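PDB 3MPP: botulinum neurotoxin type G, which attaches to the surface of nerve cells through its receptor-binding domain and delivers its light chain, a zinc metalloprotease, into the host cytosol. Local coordinates for residues L5-R10 / K199-F204; S68-V73 / W143-I148. The protein carries 4 engineered substitutions. All coordinates share one frame; numbering follows the deposited sequence.

Contact 1 of 2, residues L5-R10 / K199-F204; sequences LSLSYR and KDFNIF
Leu-5, on strand 3-10, faces Ile-203 in an antiparallel hydrogen-bonded pair. Of its two backbone bonds the stronger is accepted by the carbonyl: Ile-203 N donates to Leu-5 O over 2.7 Å in a nearly straight bond (168° at the hydrogen), with the donor slightly tilted from the carbonyl plane. The return bond, Leu-5 N to Ile-203 O at 3.4 Å, is weak. The Leu-5 side chain, its CG anti to the backbone N (chi1 166°), crosses that of Ile-203 at a slant, and Ile-203 CG1 lies 3.8 Å from Leu-5 CB. Leu-5 CD2 reaches on to the edge of the Phe-201 ring, near the ring plane and 4.2 Å from CE2.

Ser-6 sits across from Asn-202 in a non-hydrogen-bonded pair, both on the face turned away from the opposing sheet. Here the backbones approach closely, and Ser-6 CA makes a CA-H...O contact of 3.3 Å to Phe-201 O. Leu-7 N then donates to that same oxygen, 2.9 Å from Phe-201 O and in the plane of its carbonyl, while Leu-7 CG lies near CD2 of the Phe-201 ring.

From the Leu-7 carbonyl on, the strands part: water 1 stands in for the return bond of this same pair, donating to Leu-7 O at 2.9 Å and accepting from Phe-201 N at 3.0 Å. On the other strand the divergence coincides with Asp-200, whose backbone is in the left-handed region. Leu-5, Leu-7 and Ile-203 pack on strand 181-187 of the opposing sheet, where Phe-184 meets the Phe-201 ring edge-to-face. Two strands from the ends of the subdomain sequence, paired with their apolar face turned to a second sheet, belong to the lectin-like jelly-roll sandwich of the N-terminal half of the receptor-binding domain.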
loop_
_atom_site.group_PDB
_atom_site.type_symbol
_atom_site.label_atom_id
_atom_site.label_comp_id
_atom_site.label_asym_id
_atom_site.label_seq_id
_atom_site.Cartn_x
_atom_site.Cartn_y
_atom_site.Cartn_z
ATOM N N LEU A 5 -17.542 13.232 -11.128
ATOM C CA LEU A 5 -16.426 12.976 -12.026
ATOM C C LEU A 5 -15.639 11.794 -11.476
ATOM O O LEU A 5 -15.416 11.700 -10.268
ATOM C CB LEU A 5 -15.533 14.216 -12.125
ATOM C CG LEU A 5 -14.134 14.060 -12.750
ATOM C CD1 LEU A 5 -14.228 13.779 -14.244
ATOM C CD2 LEU A 5 -13.285 15.294 -12.503
ATOM N N SER A 6 -15.241 10.881 -12.355
ATOM C CA SER A 6 -14.413 9.747 -11.948
ATOM C C SER A 6 -13.433 9.403 -13.057
ATOM O O SER A 6 -13.833 9.125 -14.189
ATOM C CB SER A 6 -15.277 8.532 -11.608
ATOM O OG SER A 6 -15.862 7.973 -12.769
ATOM N N LEU A 7 -12.145 9.434 -12.740
ATOM C CA LEU A 7 -11.133 9.141 -13.742
ATOM C C LEU A 7 -10.877 7.640 -13.793
ATOM O O LEU A 7 -10.643 6.999 -12.770
ATOM C CB LEU A 7 -9.831 9.897 -13.460
ATOM C CG LEU A 7 -9.908 11.432 -13.532
ATOM C CD1 LEU A 7 -8.523 12.082 -13.441
ATOM C CD2 LEU A 7 -10.610 11.862 -14.799
ATOM N N SER A 8 -10.941 7.083 -14.994
ATOM C CA SER A 8 -10.559 5.697 -15.201
ATOM C C SER A 8 -9.685 5.617 -16.433
ATOM O O SER A 8 -9.899 6.338 -17.407
ATOM C CB SER A 8 -11.785 4.806 -15.377
ATOM O OG SER A 8 -12.623 4.870 -14.240
ATOM N N TYR A 9 -8.688 4.748 -16.374
ATOM C CA TYR A 9 -7.838 4.470 -17.515
ATOM C C TYR A 9 -8.319 3.169 -18.148
ATOM O O TYR A 9 -7.934 2.081 -17.720
ATOM C CB TYR A 9 -6.383 4.349 -17.066
ATOM C CG TYR A 9 -5.407 4.229 -18.207
ATOM C CD1 TYR A 9 -4.734 3.036 -18.447
ATOM C CD2 TYR A 9 -5.159 5.309 -19.052
ATOM C CE1 TYR A 9 -3.841 2.921 -19.493
ATOM C CE2 TYR A 9 -4.265 5.203 -20.099
ATOM C CZ TYR A 9 -3.613 4.007 -20.317
ATOM O OH TYR A 9 -2.724 3.896 -21.359
ATOM N N ARG A 10 -9.165 3.295 -19.167
ATOM C CA ARG A 10 -9.770 2.140 -19.827
ATOM C C ARG A 10 -9.226 1.950 -21.239
ATOM O O ARG A 10 -9.372 2.826 -22.087
ATOM C CB ARG A 10 -11.291 2.313 -19.897
ATOM C CG ARG A 10 -11.974 2.523 -18.553
ATOM C CD ARG A 10 -12.370 1.205 -17.907
ATOM N NE ARG A 10 -13.076 1.406 -16.643
ATOM C CZ ARG A 10 -14.345 1.792 -16.548
ATOM N NH1 ARG A 10 -15.053 2.027 -17.644
ATOM N NH2 ARG A 10 -14.905 1.947 -15.355
ATOM N N LYS A 199 -4.609 7.124 -8.072
ATOM C CA LYS A 199 -5.579 6.205 -8.642
ATOM C C LYS A 199 -6.949 6.497 -8.050
ATOM O O LYS A 199 -7.057 7.154 -7.017
ATOM C CB LYS A 199 -5.192 4.741 -8.362
ATOM C CG LYS A 199 -5.374 4.305 -6.910
ATOM C CD LYS A 199 -5.117 2.797 -6.753
ATOM C CE LYS A 199 -5.010 2.381 -5.294
ATOM N NZ LYS A 199 -5.014 0.880 -5.126
ATOM N N ASP A 200 -7.986 6.011 -8.724
ATOM C CA ASP A 200 -9.360 6.123 -8.247
ATOM C C ASP A 200 -9.752 7.547 -7.892
ATOM O O ASP A 200 -10.314 7.774 -6.825
ATOM C CB ASP A 200 -9.569 5.227 -7.018
ATOM C CG ASP A 200 -9.399 3.756 -7.330
ATOM O OD1 ASP A 200 -9.644 3.354 -8.486
ATOM O OD2 ASP A 200 -9.027 2.998 -6.411
ATOM N N PHE A 201 -9.465 8.509 -8.767
ATOM C CA PHE A 201 -9.879 9.874 -8.468
ATOM C C PHE A 201 -11.371 10.063 -8.748
ATOM O O PHE A 201 -11.858 9.738 -9.834
ATOM C CB PHE A 201 -9.058 10.922 -9.222
ATOM C CG PHE A 201 -9.441 12.335 -8.870
ATOM C CD1 PHE A 201 -8.778 13.015 -7.864
ATOM C CD2 PHE A 201 -10.494 12.967 -9.520
ATOM C CE1 PHE A 201 -9.145 14.307 -7.524
ATOM C CE2 PHE A 201 -10.859 14.256 -9.184
ATOM C CZ PHE A 201 -10.187 14.927 -8.188
ATOM N N ASN A 202 -12.079 10.588 -7.749
ATOM C CA ASN A 202 -13.522 10.791 -7.812
ATOM C C ASN A 202 -13.923 12.111 -7.190
ATOM O O ASN A 202 -13.388 12.499 -6.154
ATOM C CB ASN A 202 -14.257 9.689 -7.045
ATOM C CG ASN A 202 -14.179 8.348 -7.722
ATOM O OD1 ASN A 202 -13.377 7.492 -7.339
ATOM N ND2 ASN A 202 -15.024 8.142 -8.725
ATOM N N ILE A 203 -14.894 12.776 -7.813
ATOM C CA ILE A 203 -15.523 13.957 -7.247
ATOM C C ILE A 203 -16.976 13.641 -6.928
ATOM O O ILE A 203 -17.664 13.025 -7.739
ATOM C CB ILE A 203 -15.560 15.101 -8.266
ATOM C CG1 ILE A 203 -14.163 15.379 -8.818
ATOM C CG2 ILE A 203 -16.165 16.345 -7.634
ATOM C CD1 ILE A 203 -13.410 16.410 -8.032
ATOM N N PHE A 204 -17.450 14.079 -5.764
ATOM C CA PHE A 204 -18.866 13.939 -5.416
ATOM C C PHE A 204 -19.517 15.292 -5.158
ATOM O O PHE A 204 -18.896 16.195 -4.597
ATOM C CB PHE A 204 -19.044 13.023 -4.206
ATOM C CG PHE A 204 -18.613 11.609 -4.456
ATOM C CD1 PHE A 204 -19.490 10.695 -5.013
ATOM C CD2 PHE A 204 -17.328 11.194 -4.141
ATOM C CE1 PHE A 204 -19.100 9.393 -5.248
ATOM C CE2 PHE A 204 -16.929 9.896 -4.376
ATOM C CZ PHE A 204 -17.820 8.992 -4.931
HETATM O O HOH W 1 -8.227 7.791 -11.391
#

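Contact 2 of 2, residues S68-V73 / W143-I148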
loop_
_atom_site.group_PDB
_atom_site.type_symbol
_atom_site.label_atom_id
_atom_site.label_comp_id
_atom_site.label_asym_id
_atom_site.label_seq_id
_atom_site.Cartn_x
_atom_site.Cartn_y
_atom_site.Cartn_z
ATOM N N SER A 68 -17.241 16.473 -2.044
ATOM C CA SER A 68 -16.230 15.581 -1.499
ATOM C C SER A 68 -15.240 15.200 -2.579
ATOM O O SER A 68 -15.610 15.048 -3.745
ATOM C CB SER A 68 -16.883 14.315 -0.941
ATOM O OG SER A 68 -17.921 14.628 -0.029
ATOM N N ILE A 69 -13.981 15.051 -2.178
ATOM C CA ILE A 69 -12.922 14.616 -3.070
ATOM C C ILE A 69 -12.373 13.306 -2.525
ATOM O O ILE A 69 -12.114 13.197 -1.323
ATOM C CB ILE A 69 -11.764 15.622 -3.096
ATOM C CG1 ILE A 69 -12.251 16.991 -3.565
ATOM C CG2 ILE A 69 -10.634 15.118 -3.992
ATOM C CD1 ILE A 69 -12.887 16.966 -4.931
ATOM N N ASN A 70 -12.199 12.321 -3.403
ATOM C CA ASN A 70 -11.672 11.011 -3.009
ATOM C C ASN A 70 -10.677 10.518 -4.045
ATOM O O ASN A 70 -10.921 10.599 -5.252
ATOM C CB ASN A 70 -12.819 10.003 -2.823
ATOM C CG ASN A 70 -12.336 8.552 -2.662
ATOM O OD1 ASN A 70 -11.575 8.215 -1.741
ATOM N ND2 ASN A 70 -12.807 7.686 -3.549
ATOM N N PHE A 71 -9.532 10.048 -3.566
ATOM C CA PHE A 71 -8.536 9.432 -4.421
ATOM C C PHE A 71 -7.516 8.730 -3.534
ATOM O O PHE A 71 -7.462 8.965 -2.324
ATOM C CB PHE A 71 -7.844 10.465 -5.320
ATOM C CG PHE A 71 -7.071 11.504 -4.567
ATOM C CD1 PHE A 71 -5.715 11.338 -4.326
ATOM C CD2 PHE A 71 -7.692 12.649 -4.103
ATOM C CE1 PHE A 71 -4.994 12.294 -3.620
ATOM C CE2 PHE A 71 -6.983 13.606 -3.405
ATOM C CZ PHE A 71 -5.625 13.424 -3.159
ATOM N N TRP A 72 -6.726 7.855 -4.140
ATOM C CA TRP A 72 -5.648 7.191 -3.420
ATOM C C TRP A 72 -4.365 7.779 -3.961
ATOM O O TRP A 72 -4.314 8.188 -5.125
ATOM C CB TRP A 72 -5.671 5.689 -3.679
ATOM C CG TRP A 72 -6.879 4.970 -3.160
ATOM C CD1 TRP A 72 -8.196 5.238 -3.445
ATOM C CD2 TRP A 72 -6.880 3.825 -2.298
ATOM N NE1 TRP A 72 -9.012 4.336 -2.797
ATOM C CE2 TRP A 72 -8.226 3.458 -2.086
ATOM C CE3 TRP A 72 -5.870 3.084 -1.669
ATOM C CZ2 TRP A 72 -8.587 2.378 -1.277
ATOM C CZ3 TRP A 72 -6.236 1.999 -0.871
ATOM C CH2 TRP A 72 -7.581 1.662 -0.683
ATOM N N VAL A 73 -3.340 7.835 -3.119
ATOM C CA VAL A 73 -2.068 8.427 -3.504
ATOM C C VAL A 73 -0.912 7.528 -3.050
ATOM O O VAL A 73 -1.023 6.839 -2.035
ATOM C CB VAL A 73 -1.924 9.854 -2.905
ATOM C CG1 VAL A 73 -1.887 9.800 -1.381
ATOM C CG2 VAL A 73 -0.694 10.559 -3.453
ATOM N N TRP A 143 0.261 2.890 -1.202
ATOM C CA TRP A 143 -1.065 3.369 -1.559
ATOM C C TRP A 143 -1.893 3.593 -0.305
ATOM O O TRP A 143 -1.977 2.726 0.555
ATOM C CB TRP A 143 -1.795 2.359 -2.440
ATOM C CG TRP A 143 -1.344 2.351 -3.849
ATOM C CD1 TRP A 143 -0.667 1.350 -4.485
ATOM C CD2 TRP A 143 -1.542 3.386 -4.821
ATOM N NE1 TRP A 143 -0.427 1.699 -5.794
ATOM C CE2 TRP A 143 -0.950 2.943 -6.026
ATOM C CE3 TRP A 143 -2.155 4.641 -4.793
ATOM C CZ2 TRP A 143 -0.961 3.709 -7.192
ATOM C CZ3 TRP A 143 -2.154 5.411 -5.951
ATOM C CH2 TRP A 143 -1.565 4.941 -7.134
ATOM N N PHE A 144 -2.501 4.762 -0.194
ATOM C CA PHE A 144 -3.500 4.963 0.842
ATOM C C PHE A 144 -4.609 5.870 0.340
ATOM O O PHE A 144 -4.396 6.679 -0.554
ATOM C CB PHE A 144 -2.902 5.440 2.172
ATOM C CG PHE A 144 -2.327 6.833 2.144
ATOM C CD1 PHE A 144 -3.131 7.935 2.382
ATOM C CD2 PHE A 144 -0.963 7.033 1.948
ATOM C CE1 PHE A 144 -2.597 9.218 2.392
ATOM C CE2 PHE A 144 -0.429 8.304 1.960
ATOM C CZ PHE A 144 -1.251 9.403 2.182
ATOM N N SER A 145 -5.802 5.673 0.891
ATOM C CA SER A 145 -6.990 6.365 0.427
ATOM C C SER A 145 -7.171 7.657 1.197
ATOM O O SER A 145 -6.971 7.698 2.408
ATOM C CB SER A 145 -8.229 5.485 0.631
ATOM O OG SER A 145 -9.429 6.207 0.351
ATOM N N ILE A 146 -7.558 8.716 0.499
ATOM C CA ILE A 146 -7.895 9.947 1.188
ATOM C C ILE A 146 -9.250 10.431 0.705
ATOM O O ILE A 146 -9.587 10.286 -0.466
ATOM C CB ILE A 146 -6.821 11.044 1.013
ATOM C CG1 ILE A 146 -7.246 12.316 1.755
ATOM C CG2 ILE A 146 -6.578 11.329 -0.450
ATOM C CD1 ILE A 146 -6.123 13.307 1.979
ATOM N N THR A 147 -10.026 10.973 1.633
ATOM C CA THR A 147 -11.323 11.540 1.324
ATOM C C THR A 147 -11.444 12.859 2.059
ATOM O O THR A 147 -11.267 12.927 3.278
ATOM C CB THR A 147 -12.483 10.611 1.757
ATOM O OG1 THR A 147 -12.350 9.340 1.109
ATOM C CG2 THR A 147 -13.830 11.229 1.375
ATOM N N ILE A 148 -11.724 13.911 1.304
ATOM C CA ILE A 148 -11.941 15.221 1.881
ATOM C C ILE A 148 -13.390 15.611 1.653
ATOM O O ILE A 148 -13.873 15.572 0.520
ATOM C CB ILE A 148 -11.054 16.302 1.223
ATOM C CG1 ILE A 148 -9.569 15.944 1.333
ATOM C CG2 ILE A 148 -11.308 17.646 1.857
ATOM C CD1 ILE A 148 -9.019 15.246 0.111
#
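Phe-71 and Phe-144 share an uncommon first torsion, CG between the backbone N and the carbonyl carbon (chi1 63° and 68°), which lays each ring alongside the residue paired with it on the opposite strand. Ile-146 CG2 stands over the centre of the Phe-71 ring, 3.6 Å from its centroid, in a CH-pi contact. Val-73 CG1 also lies over a face of the Phe-144 ring, 3.9 Å from its centroid, but offset toward the rim. The Ile-146 methyl is tightly set, since CG2 also lies 3.1 Å from Phe-71 O. Trp-72, its CG anti to the carbonyl carbon (chi1 -65°), spreads its indole on the other face of the sheet, over Ser-145, whose CB is 3.6 Å from the centroid of the five-membered ring.

Strands 67-74 and 144-150 are antiparallel neighbours in one sheet of the jelly-roll sandwich. Ile-69 and Ile-148, Phe-71 and Ile-146, and Val-73 and Phe-144 form hydrogen-bonded pairs, each joined by two N-H...O bonds. The shortest runs from Ile-69 N to Ile-148 O at 2.7 Å. At the far end Phe-144 N donates to Val-73 O at 3.1 Å. The side chains of these pairs turn inward, where Ile-69 and Ile-148 both rest on Trp-114 of the opposing sheet and Ile-146 on Ile-112.

At the Trp-72 and Trp-143 end the contact meets the C-terminal half. Trp-143, next to Phe-144, presents an edge to the Trp-72 backbone, and its CE3 is 3.8 Å from Trp-72 CB. Lys-199 makes cation-pi contacts with both indoles; Trp-72 NE1 hydrogen-bonds Gln-220 OE1, and Trp-143 NE1 hydrogen-bonds Asn-232 OD1 in the C-terminal half.

From the N terminus the chain first lays down strand 3-10, then passes twice to the opposing sheet (23-26 and 50-53) before returning as strand 67-74. Helix 83-88 and strands 90-98 to 123-129, the latter in the opposing sheet, follow before 143-148 comes back beside 68-73, closing the inner loop as contact 2. After strand 181-187, 199-204 pairs with 5-10 and closes the outer loop as contact 1, so the two loops nest without crossing. Strand 195-204 slots between 3-10 and 67-74, with a probable hydrogen bond from Asn-202 N to Asn-70 O (2.8 Å), and places both contacts in one continuous sheet in the order 3-10, 195-204, 67-74, 144-150.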